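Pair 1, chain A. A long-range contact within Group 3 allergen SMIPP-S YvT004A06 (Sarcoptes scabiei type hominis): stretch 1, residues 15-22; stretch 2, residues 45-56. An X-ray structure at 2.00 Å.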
# COMPACT_ATOMS: atom_id res chain seq x y z
N ALA A 15 7.25 1.42 6.85
CA ALA A 15 7.32 1.18 5.41
C ALA A 15 8.38 0.15 5.04
O ALA A 15 9.50 0.18 5.55
CB ALA A 15 7.56 2.50 4.66
N VAL A 16 7.99 -0.77 4.16
CA VAL A 16 8.91 -1.74 3.58
C VAL A 16 8.78 -1.82 2.07
O VAL A 16 7.78 -1.39 1.47
CB VAL A 16 8.76 -3.16 4.20
CG1 VAL A 16 8.98 -3.13 5.71
CG2 VAL A 16 7.41 -3.77 3.86
N GLY A 17 9.82 -2.38 1.44
CA GLY A 17 9.80 -2.68 0.03
C GLY A 17 9.45 -4.13 -0.20
O GLY A 17 9.86 -5.02 0.57
N VAL A 18 8.65 -4.39 -1.23
CA VAL A 18 8.29 -5.76 -1.57
C VAL A 18 8.86 -6.08 -2.95
O VAL A 18 8.33 -5.67 -3.98
CB VAL A 18 6.77 -6.01 -1.52
CG1 VAL A 18 6.43 -7.46 -1.88
CG2 VAL A 18 6.22 -5.66 -0.13
N LEU A 19 9.97 -6.80 -2.93
CA LEU A 19 10.67 -7.17 -4.15
C LEU A 19 10.14 -8.50 -4.65
O LEU A 19 10.14 -9.50 -3.93
CB LEU A 19 12.19 -7.22 -3.91
CG LEU A 19 12.89 -5.86 -3.80
CD1 LEU A 19 12.68 -5.19 -2.45
CD2 LEU A 19 14.38 -5.97 -4.12
N VAL A 20 9.65 -8.50 -5.88
CA VAL A 20 9.02 -9.67 -6.46
C VAL A 20 9.80 -10.05 -7.70
O VAL A 20 9.98 -9.24 -8.61
CB VAL A 20 7.54 -9.41 -6.80
CG1 VAL A 20 6.87 -10.68 -7.28
CG2 VAL A 20 6.79 -8.85 -5.58
N ASP A 21 10.25 -11.30 -7.74
CA ASP A 21 11.12 -11.79 -8.80
C ASP A 21 10.49 -11.60 -10.18
O ASP A 21 9.40 -12.10 -10.45
CB ASP A 21 11.47 -13.26 -8.55
CG ASP A 21 12.78 -13.66 -9.20
OD1 ASP A 21 13.11 -13.08 -10.26
OD2 ASP A 21 13.47 -14.55 -8.67
N GLU A 22 11.20 -10.84 -11.02
CA GLU A 22 10.81 -10.53 -12.41
C GLU A 22 9.45 -9.84 -12.56
O GLU A 22 8.85 -9.83 -13.65
CB GLU A 22 10.91 -11.78 -13.31
N GLY A 45 -0.62 -15.01 -7.09
CA GLY A 45 -0.15 -16.14 -7.88
C GLY A 45 1.36 -16.28 -7.94
O GLY A 45 1.89 -17.00 -8.78
N THR A 46 2.06 -15.60 -7.02
CA THR A 46 3.52 -15.64 -6.95
C THR A 46 3.97 -16.47 -5.75
O THR A 46 3.50 -16.27 -4.63
CB THR A 46 4.13 -14.21 -6.90
OG1 THR A 46 3.78 -13.50 -8.09
CG2 THR A 46 5.64 -14.26 -6.78
N LYS A 47 4.89 -17.40 -6.02
CA LYS A 47 5.50 -18.24 -4.99
C LYS A 47 6.27 -17.39 -3.99
O LYS A 47 6.95 -16.44 -4.39
CB LYS A 47 6.41 -19.29 -5.63
CG LYS A 47 5.66 -20.42 -6.32
CD LYS A 47 6.60 -21.44 -6.94
CE LYS A 47 5.85 -22.68 -7.40
NZ LYS A 47 6.76 -23.71 -7.97
N PRO A 48 6.17 -17.72 -2.68
CA PRO A 48 6.80 -16.94 -1.61
C PRO A 48 8.32 -16.79 -1.74
O PRO A 48 8.87 -15.76 -1.35
CB PRO A 48 6.44 -17.72 -0.34
CG PRO A 48 5.22 -18.47 -0.69
CD PRO A 48 5.35 -18.82 -2.14
N SER A 49 8.99 -17.81 -2.29
CA SER A 49 10.44 -17.78 -2.47
C SER A 49 10.88 -16.71 -3.48
O SER A 49 12.04 -16.29 -3.47
CB SER A 49 10.97 -19.16 -2.88
OG SER A 49 10.45 -19.56 -4.14
N ASP A 50 9.95 -16.27 -4.33
CA ASP A 50 10.22 -15.22 -5.30
C ASP A 50 9.98 -13.82 -4.72
O ASP A 50 10.06 -12.82 -5.44
CB ASP A 50 9.36 -15.43 -6.55
CG ASP A 50 9.90 -16.54 -7.44
OD1 ASP A 50 10.97 -17.11 -7.14
OD2 ASP A 50 9.24 -16.85 -8.46
N ILE A 51 9.68 -13.74 -3.42
CA ILE A 51 9.34 -12.47 -2.78
C ILE A 51 10.30 -12.13 -1.64
O ILE A 51 10.60 -12.97 -0.79
CB ILE A 51 7.87 -12.46 -2.29
CG1 ILE A 51 6.91 -12.62 -3.47
CG2 ILE A 51 7.56 -11.17 -1.51
CD1 ILE A 51 5.48 -13.00 -3.07
N SER A 52 10.79 -10.89 -1.65
CA SER A 52 11.67 -10.37 -0.61
C SER A 52 11.05 -9.14 0.05
O SER A 52 10.39 -8.34 -0.60
CB SER A 52 13.04 -10.02 -1.20
OG SER A 52 13.97 -9.68 -0.18
N ILE A 53 11.27 -9.01 1.36
CA ILE A 53 10.84 -7.84 2.11
C ILE A 53 12.08 -7.05 2.52
O ILE A 53 12.95 -7.57 3.23
CB ILE A 53 10.00 -8.23 3.37
CG1 ILE A 53 8.67 -8.88 2.95
CG2 ILE A 53 9.72 -7.02 4.25
CD1 ILE A 53 8.74 -10.40 2.85
N HIS A 54 12.15 -5.80 2.07
CA HIS A 54 13.29 -4.92 2.34
C HIS A 54 12.88 -3.86 3.35
O HIS A 54 11.98 -3.07 3.08
CB HIS A 54 13.79 -4.29 1.02
CG HIS A 54 14.93 -3.33 1.20
ND1 HIS A 54 16.20 -3.73 1.54
CD2 HIS A 54 14.99 -1.98 1.06
CE1 HIS A 54 16.99 -2.67 1.61
NE2 HIS A 54 16.28 -1.60 1.33
N TYR A 55 13.53 -3.87 4.51
CA TYR A 55 13.16 -3.00 5.63
C TYR A 55 14.34 -2.25 6.26
O TYR A 55 15.50 -2.63 6.08
CB TYR A 55 12.39 -3.79 6.70
CG TYR A 55 13.18 -4.81 7.52
CD1 TYR A 55 13.83 -4.44 8.69
CD2 TYR A 55 13.21 -6.16 7.15
CE1 TYR A 55 14.52 -5.37 9.46
CE2 TYR A 55 13.90 -7.10 7.90
CZ TYR A 55 14.55 -6.70 9.07
OH TYR A 55 15.23 -7.62 9.83
N GLY A 56 14.02 -1.17 6.97
CA GLY A 56 15.00 -0.37 7.71
C GLY A 56 15.89 0.53 6.87
O GLY A 56 16.95 0.95 7.33
O HOH W 1 11.47 -0.56 7.67

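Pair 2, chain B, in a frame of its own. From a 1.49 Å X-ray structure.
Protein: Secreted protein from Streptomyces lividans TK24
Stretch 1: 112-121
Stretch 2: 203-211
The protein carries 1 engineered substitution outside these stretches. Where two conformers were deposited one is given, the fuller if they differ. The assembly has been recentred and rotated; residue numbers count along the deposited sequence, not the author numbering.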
# COMPACT_ATOMS: atom_id res chain seq x y z
N GLY B 112 -20.29 8.51 11.69
CA GLY B 112 -20.04 8.30 10.30
C GLY B 112 -21.28 7.84 9.57
O GLY B 112 -22.38 7.89 10.14
N LEU B 113 -21.13 7.38 8.34
CA LEU B 113 -22.29 6.98 7.55
C LEU B 113 -22.72 5.55 7.81
O LEU B 113 -21.91 4.63 7.81
CB LEU B 113 -22.09 7.23 6.06
CG LEU B 113 -21.89 8.70 5.71
CD1 LEU B 113 -21.61 8.82 4.23
CD2 LEU B 113 -23.08 9.55 6.11
N MET B 114 -24.01 5.38 8.08
CA MET B 114 -24.66 4.09 8.12
C MET B 114 -25.36 3.84 6.80
O MET B 114 -26.14 4.71 6.33
CB MET B 114 -25.69 4.09 9.24
CG MET B 114 -26.42 2.79 9.49
SD MET B 114 -25.35 1.50 10.15
CE MET B 114 -24.77 2.24 11.67
N VAL B 115 -25.11 2.70 6.18
CA VAL B 115 -25.83 2.32 4.96
C VAL B 115 -26.95 1.42 5.40
O VAL B 115 -26.73 0.29 5.79
CB VAL B 115 -24.94 1.63 3.94
CG1 VAL B 115 -25.75 1.23 2.70
CG2 VAL B 115 -23.78 2.53 3.62
N VAL B 116 -28.19 1.91 5.34
CA VAL B 116 -29.32 1.11 5.77
C VAL B 116 -29.79 0.31 4.56
O VAL B 116 -29.94 0.87 3.47
CB VAL B 116 -30.46 1.97 6.35
CG1 VAL B 116 -31.58 1.09 6.89
CG2 VAL B 116 -29.93 2.97 7.39
N HIS B 117 -30.03 -0.97 4.80
CA HIS B 117 -30.47 -1.94 3.82
C HIS B 117 -31.94 -2.26 4.06
O HIS B 117 -32.34 -2.47 5.17
CB HIS B 117 -29.69 -3.24 3.97
CG HIS B 117 -28.30 -3.17 3.45
ND1 HIS B 117 -27.37 -2.29 3.95
CD2 HIS B 117 -27.67 -3.88 2.49
CE1 HIS B 117 -26.23 -2.45 3.31
NE2 HIS B 117 -26.37 -3.41 2.43
N ASN B 118 -32.74 -2.25 2.98
CA ASN B 118 -34.14 -2.67 3.04
C ASN B 118 -34.32 -3.82 2.05
O ASN B 118 -34.22 -3.61 0.84
CB ASN B 118 -35.03 -1.49 2.69
CG ASN B 118 -36.50 -1.87 2.62
OD1 ASN B 118 -36.93 -2.90 3.13
ND2 ASN B 118 -37.29 -0.99 2.00
N GLU B 119 -34.56 -5.01 2.60
CA GLU B 119 -34.78 -6.21 1.79
C GLU B 119 -36.23 -6.35 1.32
O GLU B 119 -36.53 -7.27 0.61
CB GLU B 119 -34.39 -7.45 2.59
CG GLU B 119 -32.93 -7.46 3.00
CD GLU B 119 -32.46 -8.80 3.53
OE1 GLU B 119 -33.30 -9.61 3.95
OE2 GLU B 119 -31.24 -9.02 3.52
N ASN B 120 -37.11 -5.45 1.76
CA ASN B 120 -38.55 -5.50 1.39
C ASN B 120 -38.78 -4.84 0.03
O ASN B 120 -38.62 -3.64 -0.09
CB ASN B 120 -39.40 -4.85 2.46
CG ASN B 120 -40.89 -5.21 2.33
OD1 ASN B 120 -41.31 -5.61 1.27
ND2 ASN B 120 -41.63 -5.09 3.41
N PRO B 121 -39.20 -5.63 -0.99
CA PRO B 121 -39.50 -5.04 -2.31
C PRO B 121 -40.85 -4.32 -2.41
O PRO B 121 -41.07 -3.61 -3.39
CB PRO B 121 -39.49 -6.26 -3.24
CG PRO B 121 -39.98 -7.36 -2.36
CD PRO B 121 -39.43 -7.08 -0.98
N ALA B 203 -37.99 -5.94 11.07
CA ALA B 203 -36.71 -6.28 11.71
C ALA B 203 -35.88 -7.22 10.87
O ALA B 203 -34.66 -7.05 10.77
CB ALA B 203 -36.94 -6.90 13.08
N ARG B 204 -36.52 -8.22 10.26
CA ARG B 204 -35.79 -9.16 9.40
C ARG B 204 -35.26 -8.46 8.16
O ARG B 204 -34.13 -8.71 7.72
CB ARG B 204 -36.67 -10.33 8.98
CG ARG B 204 -37.09 -11.26 10.12
CD ARG B 204 -37.71 -12.55 9.59
NE ARG B 204 -38.90 -12.30 8.77
CZ ARG B 204 -40.14 -12.07 9.23
NH1 ARG B 204 -40.41 -12.07 10.53
NH2 ARG B 204 -41.14 -11.84 8.37
N ASN B 205 -36.03 -7.49 7.65
CA ASN B 205 -35.73 -6.87 6.38
C ASN B 205 -34.90 -5.60 6.42
O ASN B 205 -34.49 -5.12 5.37
CB ASN B 205 -37.07 -6.52 5.71
CG ASN B 205 -37.91 -7.74 5.32
OD1 ASN B 205 -37.38 -8.82 5.11
ND2 ASN B 205 -39.22 -7.55 5.23
N THR B 206 -34.67 -5.03 7.60
CA THR B 206 -34.02 -3.73 7.69
C THR B 206 -32.81 -3.87 8.61
O THR B 206 -32.96 -4.31 9.75
CB THR B 206 -34.97 -2.65 8.26
OG1 THR B 206 -36.28 -2.85 7.72
CG2 THR B 206 -34.47 -1.26 7.90
N TYR B 207 -31.64 -3.51 8.09
CA TYR B 207 -30.42 -3.48 8.95
C TYR B 207 -29.44 -2.49 8.39
O TYR B 207 -29.57 -2.05 7.26
CB TYR B 207 -29.79 -4.87 9.03
CG TYR B 207 -29.39 -5.43 7.71
CD1 TYR B 207 -30.32 -6.12 6.91
CD2 TYR B 207 -28.12 -5.24 7.21
CE1 TYR B 207 -29.96 -6.60 5.69
CE2 TYR B 207 -27.76 -5.73 5.97
CZ TYR B 207 -28.69 -6.40 5.21
OH TYR B 207 -28.28 -6.89 3.98
N GLY B 208 -28.43 -2.15 9.18
CA GLY B 208 -27.42 -1.20 8.76
C GLY B 208 -26.10 -1.88 8.53
O GLY B 208 -25.85 -2.95 9.14
N ILE B 209 -25.32 -1.32 7.65
CA ILE B 209 -23.87 -1.67 7.54
C ILE B 209 -23.08 -0.39 7.61
O ILE B 209 -23.36 0.55 6.87
CB ILE B 209 -23.54 -2.41 6.23
CG1 ILE B 209 -24.38 -3.67 6.11
CG2 ILE B 209 -22.03 -2.72 6.17
CD1 ILE B 209 -23.93 -4.85 6.91
N ALA B 210 -22.05 -0.34 8.45
CA ALA B 210 -21.20 0.81 8.49
C ALA B 210 -19.78 0.34 8.61
O ALA B 210 -19.54 -0.68 9.25
CB ALA B 210 -21.53 1.67 9.69
N GLN B 211 -18.87 1.10 8.03
CA GLN B 211 -17.46 0.99 8.31
C GLN B 211 -17.16 1.64 9.65
O GLN B 211 -18.08 1.89 10.45
CB GLN B 211 -16.65 1.62 7.18
CG GLN B 211 -16.91 1.01 5.84
CD GLN B 211 -16.60 -0.45 5.81
OE1 GLN B 211 -15.60 -0.92 6.38
NE2 GLN B 211 -17.51 -1.21 5.22
O HOH W 2 -19.61 3.61 6.88
O HOH W 3 -38.03 -2.96 5.58
O HOH W 4 -40.18 -4.64 5.94

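In both pairs two strands run antiparallel and are paired as a ladder, and 14 central residues superpose with an RMSD of 0.6 Å. The second strand follows a 3-10 segment (48-50) in pair 1 and the end of a helix (203-205) that begins earlier in the chain in pair 2. The strand axes approach to 4.6 Å in pair 1 and 4.5 Å in pair 2, with N-to-C directions at 154° and 150°. Five backbone hydrogen bonds recur at matched positions. In pair 1, Gly A17 and His A54 exchange two (N of each to O of the other, 2.8 Å both ways), as do Leu A19 and Ser A52 (Leu A19 N to Ser A52 O 2.8 Å, Ser A52 N to Leu A19 O 2.7 Å). In pair 2 the equivalents are Val B115 with Ile B209 and His B117 with Tyr B207; the bond from Tyr B207 N to His B117 O is the longest of the set at 3.2 Å, and the CA atoms of His B117 and Tyr B207 stand 5.4 Å apart. The fifth bond runs from the first residue past the first strand to the last residue of the 3-10 segment or helix: Asp A21 N to Asp A50 O and Glu B119 N to Asn B205 O, both 2.8 Å.

On the face carrying Val A18 and Ile A53, pair 1 packs branched aliphatic chains: Val A18 CG1 lies 3.9 Å from Ile A51 CG2, and Val A16 CB 4.0 Å from Ile A53 CG2. Pair 2 also has a valine, Val B116, whose CG1 meets Thr B206 CG2 at 3.9 Å, but has Gly B208 at the position of Ile A53. Met B114, matching Val A16, uses that vacancy: its SD sits 3.7 Å from Gly B208 CA, and an ideal CB on Gly B208 would fall 2.5 Å from Met B114 SD, a clash. Met B114 CE reaches Ala B210 CB at 3.8 Å. Where pair 1 sets Val A20 beside Ile A51, pair 2 has Asn B118 and Thr B206, bridged by water 3, which donates to Asn B118 OD1 (2.7 Å) and Thr B206 OG1 (2.8 Å).

The other face, with Leu A19 and Ser A52 in pair 1, differs in another way. Leu A19 lies beside Ser A52 (Leu A19 CB to Ser A52 CB 4.0 Å) and extends CD1 to within 3.8 Å of His A54 CB. In pair 2, His B117 and Tyr B207 take the Leu A19 and Ser A52 positions. Their planes lie 18° apart but are slid so that the rings barely overlap; instead His B117 CB sits over the tyrosine face, 3.7 Å from the ring centroid of Tyr B207. At the ladder end, Asp A21 OD2 and Asp A50 OD1, like charges, come within 3.9 Å; the matched pair, Glu B119 and neutral Asn B205, has no such meeting of like charges, and Glu B119 OE2 lies at the edge of the Tyr B207 ring, 3.5 Å from Tyr B207 CE1.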